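Local structure of putative uncharacterized protein (Vibrio cholerae, 4G7X) at residues A[34-39]-A[94-99]; A[39-44]-A[73-78]; A[21-26]-A[64-69]; A[30-35]-A[52-57]. The protein probably serves as the N-terminal (N1) domain of the CTXphi phage minor coat protein pIII, the part expected to bind a host protein during infection. All blocks are in the same frame, centred on the assembly; numbering follows the deposited sequence. Where two conformers were deposited one is given.

Contact 1. Residues A[34-39]-A[94-99]; sequences QSVLFD and CIYPYC
Phe38 meets two tyrosines of segment 94-99, and each approaches its ring in its own way. Tyr96 runs side by side with it, both side chains pointing the same way. Tyr96 CG lies in the plane of the Phe38 ring at its edge, Phe38 CD2 is 3.8 Å from Tyr96 CD2, and the two planes are 56° apart. Tyr98 instead slants across the outer end of the phenyl group, with Tyr98 CD1 3.6 Å from Phe38 CZ. The Phe38 CG is anti to the backbone N (chi1 175°), beside the carbonyl carbon. Tyr98 CD2, on the other side of its ring, lies 3.4 Å from Asp39 OD1, the carboxylate and ring planes being 55° apart.

Val36 uses its CG1 branch, 3.6 Å from Tyr96 CB, on the buried side where Cys94, disulfide-bonded to Cys84, also points. On the other, partly exposed face the apolar Leu37 and Ile95 shield the backbone bonds, Leu37 CD2 lying 4.2 Å from Ile95 CG1.

Beneath the side chains the strands run parallel. Cys94 N donates to Ser35 O, Leu37 N to Cys94 O at 3.0 Å, and Tyr96 N to Leu37 O at 2.9 Å. Where the strands part, a water accepts from Asp39 N and donates to Tyr96 O, filling in for a direct bond.

The polar end of Tyr96 is bonded to Leu25 O of strand 20-27, which holds the ring's hydroxyl inside the fold. Apolar ring packing thus combines with satisfied polar groups, the water serving the backbone at the point of parting.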
loop_
_atom_site.group_PDB
_atom_site.type_symbol
_atom_site.label_atom_id
_atom_site.label_comp_id
_atom_site.label_asym_id
_atom_site.label_seq_id
_atom_site.Cartn_x
_atom_site.Cartn_y
_atom_site.Cartn_z
ATOM N N GLN A 34 -8.128 13.716 -5.381
ATOM C CA GLN A 34 -8.371 14.238 -4.032
ATOM C C GLN A 34 -9.296 13.370 -3.194
ATOM O O GLN A 34 -9.037 13.125 -2.016
ATOM C CB GLN A 34 -8.922 15.667 -4.113
ATOM C CG GLN A 34 -7.927 16.667 -4.693
ATOM C CD GLN A 34 -6.736 16.893 -3.785
ATOM O OE1 GLN A 34 -6.878 17.431 -2.688
ATOM N NE2 GLN A 34 -5.559 16.474 -4.225
ATOM N N SER A 35 -10.377 12.917 -3.811
ATOM C CA SER A 35 -11.366 12.095 -3.136
ATOM C C SER A 35 -11.827 10.994 -4.068
ATOM O O SER A 35 -12.049 11.228 -5.256
ATOM C CB SER A 35 -12.559 12.938 -2.682
ATOM O OG SER A 35 -12.181 13.931 -1.736
ATOM N N VAL A 36 -11.950 9.787 -3.523
ATOM C CA VAL A 36 -12.335 8.616 -4.296
ATOM C C VAL A 36 -13.380 7.833 -3.520
ATOM O O VAL A 36 -13.202 7.563 -2.326
ATOM C CB VAL A 36 -11.129 7.691 -4.582
ATOM C CG1 VAL A 36 -11.573 6.428 -5.311
ATOM C CG2 VAL A 36 -10.066 8.415 -5.392
ATOM N N LEU A 37 -14.464 7.477 -4.201
ATOM C CA LEU A 37 -15.428 6.535 -3.651
ATOM C C LEU A 37 -14.940 5.121 -3.953
ATOM O O LEU A 37 -15.056 4.632 -5.082
ATOM C CB LEU A 37 -16.824 6.798 -4.212
ATOM C CG LEU A 37 -17.982 6.048 -3.549
ATOM C CD1 LEU A 37 -18.098 6.405 -2.071
ATOM C CD2 LEU A 37 -19.263 6.385 -4.291
ATOM N N PHE A 38 -14.358 4.495 -2.935
ATOM C CA PHE A 38 -13.703 3.204 -3.081
ATOM C C PHE A 38 -14.456 2.167 -2.278
ATOM O O PHE A 38 -14.514 2.246 -1.046
ATOM C CB PHE A 38 -12.244 3.283 -2.607
ATOM C CG PHE A 38 -11.531 1.956 -2.616
ATOM C CD1 PHE A 38 -11.437 1.191 -1.454
ATOM C CD2 PHE A 38 -10.970 1.465 -3.789
ATOM C CE1 PHE A 38 -10.789 -0.037 -1.464
ATOM C CE2 PHE A 38 -10.316 0.241 -3.802
ATOM C CZ PHE A 38 -10.227 -0.510 -2.640
ATOM N N ASP A 39 -15.024 1.193 -2.987
ATOM C CA ASP A 39 -15.778 0.109 -2.360
ATOM C C ASP A 39 -16.850 0.662 -1.399
ATOM O O ASP A 39 -17.080 0.128 -0.309
ATOM C CB ASP A 39 -14.808 -0.849 -1.655
ATOM C CG ASP A 39 -15.345 -2.262 -1.538
ATOM O OD1 ASP A 39 -16.191 -2.676 -2.361
ATOM O OD2 ASP A 39 -14.899 -2.967 -0.611
ATOM N N CYS A 94 -13.642 10.887 -8.120
ATOM C CA CYS A 94 -14.103 9.802 -8.974
ATOM C C CYS A 94 -14.491 8.555 -8.195
ATOM O O CYS A 94 -14.141 8.415 -7.024
ATOM C CB CYS A 94 -13.037 9.480 -10.034
ATOM S SG CYS A 94 -11.396 9.057 -9.385
ATOM N N ILE A 95 -15.225 7.663 -8.854
ATOM C CA ILE A 95 -15.618 6.384 -8.269
ATOM C C ILE A 95 -14.618 5.326 -8.722
ATOM O O ILE A 95 -14.370 5.178 -9.920
ATOM C CB ILE A 95 -17.060 6.004 -8.689
ATOM C CG1 ILE A 95 -18.042 7.098 -8.252
ATOM C CG2 ILE A 95 -17.446 4.641 -8.125
ATOM C CD1 ILE A 95 -19.451 6.920 -8.783
ATOM N N TYR A 96 -14.023 4.601 -7.776
ATOM C CA TYR A 96 -13.007 3.610 -8.140
ATOM C C TYR A 96 -13.622 2.322 -8.697
ATOM O O TYR A 96 -14.632 1.846 -8.179
ATOM C CB TYR A 96 -12.068 3.302 -6.970
ATOM C CG TYR A 96 -10.674 2.943 -7.439
ATOM C CD1 TYR A 96 -9.790 3.933 -7.867
ATOM C CD2 TYR A 96 -10.249 1.618 -7.480
ATOM C CE1 TYR A 96 -8.518 3.614 -8.316
ATOM C CE2 TYR A 96 -8.980 1.288 -7.924
ATOM C CZ TYR A 96 -8.122 2.287 -8.349
ATOM O OH TYR A 96 -6.861 1.955 -8.787
ATOM N N PRO A 97 -13.032 1.774 -9.780
ATOM C CA PRO A 97 -13.503 0.494 -10.330
ATOM C C PRO A 97 -12.896 -0.724 -9.619
ATOM O O PRO A 97 -12.161 -1.505 -10.233
ATOM C CB PRO A 97 -13.068 0.562 -11.799
ATOM C CG PRO A 97 -11.891 1.474 -11.813
ATOM C CD PRO A 97 -12.028 2.419 -10.649
ATOM N N TYR A 98 -13.223 -0.887 -8.339
ATOM C CA TYR A 98 -12.681 -1.974 -7.510
ATOM C C TYR A 98 -13.397 -3.322 -7.688
ATOM O O TYR A 98 -14.620 -3.366 -7.867
ATOM C CB TYR A 98 -12.680 -1.557 -6.031
ATOM C CG TYR A 98 -12.406 -2.687 -5.056
ATOM C CD1 TYR A 98 -11.107 -3.154 -4.844
ATOM C CD2 TYR A 98 -13.448 -3.292 -4.353
ATOM C CE1 TYR A 98 -10.856 -4.190 -3.956
ATOM C CE2 TYR A 98 -13.206 -4.329 -3.464
ATOM C CZ TYR A 98 -11.909 -4.772 -3.268
ATOM O OH TYR A 98 -11.670 -5.801 -2.384
ATOM N N CYS A 99 -12.617 -4.403 -7.643
ATOM C CA CYS A 99 -13.132 -5.773 -7.684
ATOM C C CYS A 99 -12.229 -6.695 -6.864
ATOM O O CYS A 99 -11.005 -6.651 -7.018
ATOM C CB CYS A 99 -13.224 -6.278 -9.128
ATOM S SG CYS A 99 -13.779 -7.995 -9.294
HETATM O O HOH W 1 -15.039 0.840 -5.672
#

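Contact 2. Residues A[39-44]-A[73-78]; sequences DGCMLD and FTQGVS. Unlike the reference sequence in segment 73-78: Thr74 (reference Ser).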
loop_
_atom_site.group_PDB
_atom_site.type_symbol
_atom_site.label_atom_id
_atom_site.label_comp_id
_atom_site.label_asym_id
_atom_site.label_seq_id
_atom_site.Cartn_x
_atom_site.Cartn_y
_atom_site.Cartn_z
ATOM N N ASP A 39 -15.024 1.193 -2.987
ATOM C CA ASP A 39 -15.778 0.109 -2.360
ATOM C C ASP A 39 -16.850 0.662 -1.399
ATOM O O ASP A 39 -17.080 0.128 -0.309
ATOM C CB ASP A 39 -14.808 -0.849 -1.655
ATOM C CG ASP A 39 -15.345 -2.262 -1.538
ATOM O OD1 ASP A 39 -16.191 -2.676 -2.361
ATOM O OD2 ASP A 39 -14.899 -2.967 -0.611
ATOM N N GLY A 40 -17.492 1.750 -1.822
ATOM C CA GLY A 40 -18.566 2.385 -1.057
ATOM C C GLY A 40 -18.117 3.379 0.001
ATOM O O GLY A 40 -18.947 4.049 0.600
ATOM N N CYS A 41 -16.807 3.475 0.221
ATOM C CA CYS A 41 -16.230 4.333 1.247
ATOM C C CYS A 41 -15.555 5.540 0.616
ATOM O O CYS A 41 -14.746 5.394 -0.301
ATOM C CB CYS A 41 -15.201 3.548 2.058
ATOM S SG CYS A 41 -14.567 4.424 3.507
ATOM N N MET A 42 -15.886 6.732 1.105
ATOM C CA MET A 42 -15.258 7.942 0.588
ATOM C C MET A 42 -13.889 8.154 1.222
ATOM O O MET A 42 -13.774 8.317 2.439
ATOM C CB MET A 42 -16.141 9.163 0.812
ATOM C CG MET A 42 -15.639 10.400 0.080
ATOM S SD MET A 42 -15.805 10.307 -1.712
ATOM C CE MET A 42 -17.563 10.605 -1.889
ATOM N N LEU A 43 -12.861 8.151 0.379
ATOM C CA LEU A 43 -11.475 8.283 0.820
ATOM C C LEU A 43 -10.888 9.591 0.339
ATOM O O LEU A 43 -11.181 10.027 -0.770
ATOM C CB LEU A 43 -10.622 7.138 0.265
ATOM C CG LEU A 43 -11.085 5.685 0.422
ATOM C CD1 LEU A 43 -9.997 4.732 -0.052
ATOM C CD2 LEU A 43 -11.484 5.363 1.853
ATOM N N ASP A 44 -10.036 10.190 1.167
ATOM C CA ASP A 44 -9.287 11.390 0.799
ATOM C C ASP A 44 -7.785 11.113 0.750
ATOM O O ASP A 44 -7.252 10.339 1.543
ATOM C CB ASP A 44 -9.546 12.525 1.797
ATOM C CG ASP A 44 -10.963 13.074 1.730
ATOM O OD1 ASP A 44 -11.707 12.778 0.778
ATOM O OD2 ASP A 44 -11.328 13.830 2.654
ATOM N N PHE A 73 -14.443 11.731 7.288
ATOM C CA PHE A 73 -15.469 11.679 8.323
ATOM C C PHE A 73 -16.873 11.429 7.763
ATOM O O PHE A 73 -17.590 10.562 8.250
ATOM C CB PHE A 73 -15.421 12.974 9.142
ATOM C CG PHE A 73 -16.485 13.080 10.197
ATOM C CD1 PHE A 73 -16.450 12.277 11.337
ATOM C CD2 PHE A 73 -17.513 14.008 10.066
ATOM C CE1 PHE A 73 -17.431 12.388 12.315
ATOM C CE2 PHE A 73 -18.491 14.129 11.043
ATOM C CZ PHE A 73 -18.451 13.319 12.167
ATOM N N THR A 74 -17.247 12.176 6.729
ATOM C CA THR A 74 -18.584 12.065 6.148
ATOM C C THR A 74 -18.678 10.868 5.212
ATOM O O THR A 74 -17.910 10.752 4.257
ATOM C CB THR A 74 -18.950 13.342 5.376
ATOM O OG1 THR A 74 -18.909 14.460 6.268
ATOM C CG2 THR A 74 -20.342 13.233 4.762
ATOM N N GLN A 75 -19.622 9.977 5.505
ATOM C CA GLN A 75 -19.871 8.796 4.688
ATOM C C GLN A 75 -21.343 8.713 4.298
ATOM O O GLN A 75 -22.200 9.328 4.947
ATOM C CB GLN A 75 -19.422 7.533 5.434
ATOM C CG GLN A 75 -17.931 7.509 5.760
ATOM C CD GLN A 75 -17.051 7.507 4.517
ATOM O OE1 GLN A 75 -17.457 7.037 3.453
ATOM N NE2 GLN A 75 -15.836 8.025 4.651
ATOM N N GLY A 76 -21.629 7.972 3.229
ATOM C CA GLY A 76 -23.006 7.718 2.809
ATOM C C GLY A 76 -23.542 8.636 1.731
ATOM O O GLY A 76 -24.710 8.535 1.367
ATOM N N VAL A 77 -22.693 9.524 1.221
ATOM C CA VAL A 77 -23.052 10.400 0.103
ATOM C C VAL A 77 -22.862 9.638 -1.206
ATOM O O VAL A 77 -21.840 8.971 -1.402
ATOM C CB VAL A 77 -22.214 11.704 0.103
ATOM C CG1 VAL A 77 -22.509 12.543 -1.134
ATOM C CG2 VAL A 77 -22.476 12.511 1.371
ATOM N N SER A 78 -23.856 9.719 -2.085
ATOM C CA SER A 78 -23.771 9.087 -3.397
ATOM C C SER A 78 -23.590 10.140 -4.489
ATOM O O SER A 78 -24.570 10.685 -4.994
ATOM C CB SER A 78 -25.009 8.230 -3.672
ATOM O OG SER A 78 -24.825 7.482 -4.862
HETATM O O HOH W 2 -19.498 6.447 1.803
#
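A glutamine side chain from the loop after strand 64-71 inserts its amide where strand 41-48 and the stretch ending at Arg72 part, so that Gln75 grips both sides of Met42. Gln75 OE1 accepts from Met42 N at 2.8 Å, the donor lying in the amide's carbonyl plane on a lone pair. Gln75 NE2 returns a bond to Met42 O at 3.0 Å, nearly straight at 171° and again on a lone pair. The amide thus engages the N-H and C=O of one residue much as a backbone partner would, while Met42 keeps a backbone bond with Arg72.

Glutamine suits the place because its amide offers a donor and an acceptor side by side on a chain long enough to reach the strand. That chain is bent at chi2 (-63°), which curls CD back from a fully extended course. Each amide atom has a second partner: NE2 also donates to Arg72 O, and Gln75 OE1 accepts from a water 2.7 Å away. The same water donates to Gly40 O and accepts from Gly76 N, so it links the turn before the strand to the loop.

Close packing lines the amide. Met42 CB is 3.6 Å from Gln75 OE1, and Cys41 SG, disulfide-bonded to Cys14, lies 3.9 Å from the same oxygen. Farther out, the Met42 side chain touches Trp81. Gly40 and Gly76 both have positive phi, and at Gly76 a CB would press on the carbonyl O of Gln75.

A side-chain amide that joins the end of a strand pairing in this way fastens the following loop to the sheet, here in a small disulfide-bonded beta domain.

Contact 3. Residues A[21-26]-A[64-69]; sequences SHQLLF and YCKGLY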
loop_
_atom_site.group_PDB
_atom_site.type_symbol
_atom_site.label_atom_id
_atom_site.label_comp_id
_atom_site.label_asym_id
_atom_site.label_seq_id
_atom_site.Cartn_x
_atom_site.Cartn_y
_atom_site.Cartn_z
ATOM N N SER A 21 -4.179 2.558 5.552
ATOM C CA SER A 21 -4.126 3.416 4.377
ATOM C C SER A 21 -4.222 2.559 3.123
ATOM O O SER A 21 -3.581 1.515 3.041
ATOM C CB SER A 21 -2.806 4.169 4.355
ATOM O OG SER A 21 -2.688 5.027 5.476
ATOM N N HIS A 22 -5.015 2.998 2.149
ATOM C CA HIS A 22 -5.169 2.266 0.892
ATOM C C HIS A 22 -4.400 2.905 -0.221
ATOM O O HIS A 22 -4.494 4.113 -0.429
ATOM C CB HIS A 22 -6.642 2.179 0.508
ATOM C CG HIS A 22 -7.371 1.065 1.199
ATOM N ND1 HIS A 22 -7.811 1.165 2.465
ATOM C CD2 HIS A 22 -7.705 -0.213 0.763
ATOM C CE1 HIS A 22 -8.405 0.010 2.821
ATOM N NE2 HIS A 22 -8.342 -0.829 1.779
ATOM N N GLN A 23 -3.625 2.108 -0.947
ATOM C CA GLN A 23 -2.982 2.606 -2.160
ATOM C C GLN A 23 -3.936 2.437 -3.329
ATOM O O GLN A 23 -4.469 1.350 -3.549
ATOM C CB GLN A 23 -1.668 1.884 -2.457
ATOM C CG GLN A 23 -1.123 2.204 -3.845
ATOM C CD GLN A 23 0.340 1.859 -3.994
ATOM O OE1 GLN A 23 1.193 2.396 -3.287
ATOM N NE2 GLN A 23 0.641 0.959 -4.920
ATOM N N LEU A 24 -4.145 3.518 -4.072
ATOM C CA LEU A 24 -4.960 3.477 -5.279
ATOM C C LEU A 24 -4.117 3.845 -6.482
ATOM O O LEU A 24 -3.244 4.714 -6.387
ATOM C CB LEU A 24 -6.156 4.425 -5.158
ATOM C CG LEU A 24 -7.166 4.107 -4.050
ATOM C CD1 LEU A 24 -8.257 5.160 -4.051
ATOM C CD2 LEU A 24 -7.759 2.717 -4.211
ATOM N N LEU A 25 -4.391 3.184 -7.607
ATOM C CA LEU A 25 -3.668 3.403 -8.859
ATOM C C LEU A 25 -4.496 4.197 -9.851
ATOM O O LEU A 25 -5.711 4.003 -9.962
ATOM C CB LEU A 25 -3.281 2.068 -9.494
ATOM C CG LEU A 25 -2.486 1.102 -8.618
ATOM C CD1 LEU A 25 -2.301 -0.219 -9.348
ATOM C CD2 LEU A 25 -1.152 1.683 -8.177
ATOM N N PHE A 26 -3.833 5.081 -10.587
ATOM C CA PHE A 26 -4.493 5.908 -11.594
ATOM C C PHE A 26 -3.642 5.957 -12.846
ATOM O O PHE A 26 -2.474 5.547 -12.839
ATOM C CB PHE A 26 -4.735 7.327 -11.066
ATOM C CG PHE A 26 -5.504 7.366 -9.780
ATOM C CD1 PHE A 26 -6.894 7.336 -9.788
ATOM C CD2 PHE A 26 -4.839 7.395 -8.559
ATOM C CE1 PHE A 26 -7.610 7.354 -8.600
ATOM C CE2 PHE A 26 -5.548 7.407 -7.367
ATOM C CZ PHE A 26 -6.934 7.388 -7.386
ATOM N N TYR A 64 1.950 4.957 -14.707
ATOM C CA TYR A 64 0.839 5.068 -13.775
ATOM C C TYR A 64 1.150 6.032 -12.648
ATOM O O TYR A 64 2.296 6.454 -12.480
ATOM C CB TYR A 64 0.467 3.685 -13.215
ATOM C CG TYR A 64 1.465 3.088 -12.241
ATOM C CD1 TYR A 64 1.208 3.095 -10.869
ATOM C CD2 TYR A 64 2.650 2.490 -12.689
ATOM C CE1 TYR A 64 2.105 2.539 -9.970
ATOM C CE2 TYR A 64 3.556 1.934 -11.797
ATOM C CZ TYR A 64 3.273 1.961 -10.441
ATOM O OH TYR A 64 4.154 1.409 -9.542
ATOM N N CYS A 65 0.113 6.375 -11.892
ATOM C CA CYS A 65 0.262 7.149 -10.664
ATOM C C CYS A 65 -0.340 6.385 -9.492
ATOM O O CYS A 65 -1.213 5.528 -9.670
ATOM C CB CYS A 65 -0.416 8.518 -10.785
ATOM S SG CYS A 65 0.144 9.537 -12.167
ATOM N N LYS A 66 0.135 6.700 -8.295
ATOM C CA LYS A 66 -0.355 6.066 -7.079
ATOM C C LYS A 66 -0.462 7.092 -5.970
ATOM O O LYS A 66 0.339 8.026 -5.890
ATOM C CB LYS A 66 0.546 4.897 -6.649
ATOM C CG LYS A 66 1.996 5.272 -6.384
ATOM C CD LYS A 66 2.817 4.068 -5.938
ATOM C CE LYS A 66 4.293 4.415 -5.846
ATOM N NZ LYS A 66 5.115 3.289 -5.313
ATOM N N GLY A 67 -1.458 6.901 -5.117
ATOM C CA GLY A 67 -1.639 7.724 -3.923
ATOM C C GLY A 67 -2.051 6.878 -2.736
ATOM O O GLY A 67 -2.547 5.756 -2.911
ATOM N N LEU A 68 -1.816 7.400 -1.530
ATOM C CA LEU A 68 -2.304 6.788 -0.290
ATOM C C LEU A 68 -3.553 7.511 0.180
ATOM O O LEU A 68 -3.593 8.742 0.180
ATOM C CB LEU A 68 -1.250 6.841 0.815
ATOM C CG LEU A 68 -0.138 5.793 0.804
ATOM C CD1 LEU A 68 0.612 5.817 2.127
ATOM C CD2 LEU A 68 -0.696 4.405 0.530
ATOM N N TYR A 69 -4.555 6.735 0.589
ATOM C CA TYR A 69 -5.895 7.246 0.910
ATOM C C TYR A 69 -6.447 6.692 2.213
ATOM O O TYR A 69 -6.220 5.524 2.545
ATOM C CB TYR A 69 -6.869 6.900 -0.238
ATOM C CG TYR A 69 -6.542 7.646 -1.508
ATOM C CD1 TYR A 69 -7.204 8.826 -1.836
ATOM C CD2 TYR A 69 -5.536 7.194 -2.364
ATOM C CE1 TYR A 69 -6.874 9.537 -2.984
ATOM C CE2 TYR A 69 -5.200 7.897 -3.511
ATOM C CZ TYR A 69 -5.868 9.066 -3.820
ATOM O OH TYR A 69 -5.506 9.777 -4.952
#
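His22 and Tyr69, Leu24 and Gly67, and Phe26 and Cys65 form hydrogen-bonded antiparallel pairs, each joined by two backbone N-H...O bonds. His22 N to Tyr69 O is 2.8 Å and Cys65 N to Phe26 O is 2.9 Å. Gln23 with Leu68 and Leu25 with Lys66 are the non-hydrogen-bonded pairs in between.

Aromatic contacts dominate the face bearing His22, Leu24 and Phe26. Leu24 CD1 sits over one face of the Tyr69 ring, a CH-pi contact 4.0 Å from its centroid, the two side chains crossing at about a right angle. Phe26 reaches Tyr69 tip to tip, Phe26 CE2 being 3.4 Å from Tyr69 OH with the planes 60° apart, while that hydroxyl is bonded to Val33 O. Gly67 suits its place because a CB there would strike the Tyr69 ring.

Strand 64-71 is flanked by several strands of the mixed sheet, whereas 20-27 lies at the rim of the chain's own part of it. The sheet does not stop there: Ser21 and His22 pair antiparallel with a strand of another protein chain, so it continues across the interface.

Aliphatic and mixed contacts fill the reverse face. Leu25 CD2 lies 3.8 Å from Tyr64 CE1. Lys66, its CG between backbone N and carbonyl carbon (chi1 59°), runs out extended past the amide of Gln23, whose OE1 is 3.5 Å from Lys66 CD. Lys66 NZ is hydrogen-bonded to the backbone of that other chain.

Contact 4. Residues A[30-35]-A[52-57]; sequences SPIVQS and FVWSCL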
loop_
_atom_site.group_PDB
_atom_site.type_symbol
_atom_site.label_atom_id
_atom_site.label_comp_id
_atom_site.label_asym_id
_atom_site.label_seq_id
_atom_site.Cartn_x
_atom_site.Cartn_y
_atom_site.Cartn_z
ATOM N N SER A 30 -2.271 11.830 -14.275
ATOM C CA SER A 30 -3.442 12.217 -13.498
ATOM C C SER A 30 -3.082 13.375 -12.578
ATOM O O SER A 30 -1.955 13.443 -12.086
ATOM C CB SER A 30 -3.921 11.057 -12.624
ATOM O OG SER A 30 -4.526 10.037 -13.395
ATOM N N PRO A 31 -4.044 14.280 -12.328
ATOM C CA PRO A 31 -3.868 15.190 -11.209
ATOM C C PRO A 31 -3.853 14.361 -9.931
ATOM O O PRO A 31 -4.204 13.172 -9.959
ATOM C CB PRO A 31 -5.128 16.049 -11.267
ATOM C CG PRO A 31 -6.154 15.126 -11.834
ATOM C CD PRO A 31 -5.410 14.340 -12.874
ATOM N N ILE A 32 -3.437 14.962 -8.825
ATOM C CA ILE A 32 -3.459 14.265 -7.548
ATOM C C ILE A 32 -4.914 14.092 -7.137
ATOM O O ILE A 32 -5.561 15.028 -6.664
ATOM C CB ILE A 32 -2.641 14.995 -6.467
ATOM C CG1 ILE A 32 -1.210 15.239 -6.963
ATOM C CG2 ILE A 32 -2.636 14.178 -5.178
ATOM C CD1 ILE A 32 -0.299 15.912 -5.956
ATOM N N VAL A 33 -5.433 12.887 -7.351
ATOM C CA VAL A 33 -6.840 12.605 -7.113
ATOM C C VAL A 33 -7.161 12.840 -5.635
ATOM O O VAL A 33 -6.518 12.281 -4.754
ATOM C CB VAL A 33 -7.209 11.183 -7.600
ATOM C CG1 VAL A 33 -8.660 10.861 -7.294
ATOM C CG2 VAL A 33 -6.956 11.058 -9.100
ATOM N N GLN A 34 -8.128 13.716 -5.381
ATOM C CA GLN A 34 -8.371 14.238 -4.032
ATOM C C GLN A 34 -9.296 13.370 -3.194
ATOM O O GLN A 34 -9.037 13.125 -2.016
ATOM C CB GLN A 34 -8.922 15.667 -4.113
ATOM C CG GLN A 34 -7.927 16.667 -4.693
ATOM C CD GLN A 34 -6.736 16.893 -3.785
ATOM O OE1 GLN A 34 -6.878 17.431 -2.688
ATOM N NE2 GLN A 34 -5.559 16.474 -4.225
ATOM N N SER A 35 -10.377 12.917 -3.811
ATOM C CA SER A 35 -11.366 12.095 -3.136
ATOM C C SER A 35 -11.827 10.994 -4.068
ATOM O O SER A 35 -12.049 11.228 -5.256
ATOM C CB SER A 35 -12.559 12.938 -2.682
ATOM O OG SER A 35 -12.181 13.931 -1.736
ATOM N N PHE A 52 1.498 15.827 -0.447
ATOM C CA PHE A 52 0.615 14.698 -0.709
ATOM C C PHE A 52 1.427 13.423 -0.894
ATOM O O PHE A 52 2.499 13.444 -1.495
ATOM C CB PHE A 52 -0.254 14.969 -1.938
ATOM C CG PHE A 52 -1.251 16.068 -1.729
ATOM C CD1 PHE A 52 -1.107 17.288 -2.382
ATOM C CD2 PHE A 52 -2.317 15.891 -0.859
ATOM C CE1 PHE A 52 -2.030 18.305 -2.176
ATOM C CE2 PHE A 52 -3.239 16.903 -0.645
ATOM C CZ PHE A 52 -3.094 18.115 -1.305
ATOM N N VAL A 53 0.919 12.321 -0.354
ATOM C CA VAL A 53 1.600 11.035 -0.470
ATOM C C VAL A 53 1.173 10.400 -1.794
ATOM O O VAL A 53 0.262 9.573 -1.850
ATOM C CB VAL A 53 1.321 10.119 0.737
ATOM C CG1 VAL A 53 2.232 8.902 0.684
ATOM C CG2 VAL A 53 1.527 10.880 2.042
ATOM N N TRP A 54 1.866 10.815 -2.850
ATOM C CA TRP A 54 1.466 10.607 -4.236
ATOM C C TRP A 54 2.688 10.623 -5.101
ATOM O O TRP A 54 3.585 11.437 -4.890
ATOM C CB TRP A 54 0.540 11.744 -4.668
ATOM C CG TRP A 54 0.231 11.772 -6.143
ATOM C CD1 TRP A 54 1.016 12.296 -7.168
ATOM C CD2 TRP A 54 -0.966 11.246 -6.807
ATOM N NE1 TRP A 54 0.411 12.130 -8.385
ATOM C CE2 TRP A 54 -0.787 11.508 -8.240
ATOM C CE3 TRP A 54 -2.122 10.610 -6.375
ATOM C CZ2 TRP A 54 -1.745 11.151 -9.173
ATOM C CZ3 TRP A 54 -3.078 10.245 -7.327
ATOM C CH2 TRP A 54 -2.890 10.506 -8.693
ATOM N N SER A 55 2.734 9.744 -6.100
ATOM C CA SER A 55 3.781 9.815 -7.118
ATOM C C SER A 55 3.327 9.189 -8.427
ATOM O O SER A 55 2.427 8.356 -8.437
ATOM C CB SER A 55 5.079 9.163 -6.623
ATOM O OG SER A 55 4.898 7.788 -6.339
ATOM N N CYS A 56 3.941 9.617 -9.527
ATOM C CA CYS A 56 3.726 8.980 -10.829
ATOM C C CYS A 56 5.027 8.318 -11.285
ATOM O O CYS A 56 6.113 8.879 -11.094
ATOM C CB CYS A 56 3.181 9.973 -11.867
ATOM S SG CYS A 56 1.604 10.743 -11.402
ATOM N N LEU A 57 4.900 7.126 -11.865
ATOM C CA LEU A 57 6.043 6.305 -12.262
ATOM C C LEU A 57 5.912 5.829 -13.705
ATOM O O LEU A 57 4.806 5.685 -14.222
ATOM C CB LEU A 57 6.168 5.079 -11.353
ATOM C CG LEU A 57 5.957 5.222 -9.848
ATOM C CD1 LEU A 57 4.482 5.406 -9.533
ATOM C CD2 LEU A 57 6.501 3.997 -9.132
#
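The indole of Trp54 lies flat against a piece of backbone: Ile32 CA sits over the centre of the ring system, and Pro31 O comes within 3.2 Å of Trp54 CH2. The Ile32 side chain spreads over the same face, sliding past the tryptophan in the opposite direction. Ile32 CG1 stands 3.7 Å from the centroid of the Trp54 five-membered ring and 8° off its normal, a CH-pi contact, while Ile32 CG2 packs 3.7 Å from Trp54 CD2. A beta-branched residue suits this position, since its two branches spread over a wide aromatic surface.

Phe52 continues the apolar patch, with CD1 3.9 Å from Ile32 CD1. The Gln34 amide stands nearly upright on the Phe52 ring, the planes 86° apart and NE2 over one face, toward the rim. Gln34 bends at chi2 (-67°), and its NE2 is bonded to Ile32 O at 2.8 Å, which fixes the amide's rotation.

Mostly apolar and ring contacts join the two segments. Around them, Trp54 also packs on Tyr69 and Cys65, the latter disulfide-bonded to Cys56. The arrangement is that of a connecting loop laid over large aromatic side chains on one face of a beta sheet.

From the N terminus, 21-26 opens the first loop, which contact 3 closes at 64-69 by pairing strands 20-27 and 64-71. Contact 4, from 30-35 to 52-57, is nested inside that loop and lays the connection before strand 35-38 against strand 51-59. Contact 1 begins on the same residues, Gln34 and Ser35, but runs to 94-99, so it crosses contact 3 and brings the C-terminal strand in beside strand 35-38. Contact 2, from 39-44 to 73-78, is nested inside contact 1, sharing Asp39 with it, and crosses contacts 3 and 4. The interleaving ties early strands, central hairpins and late loops into one sheet-based domain.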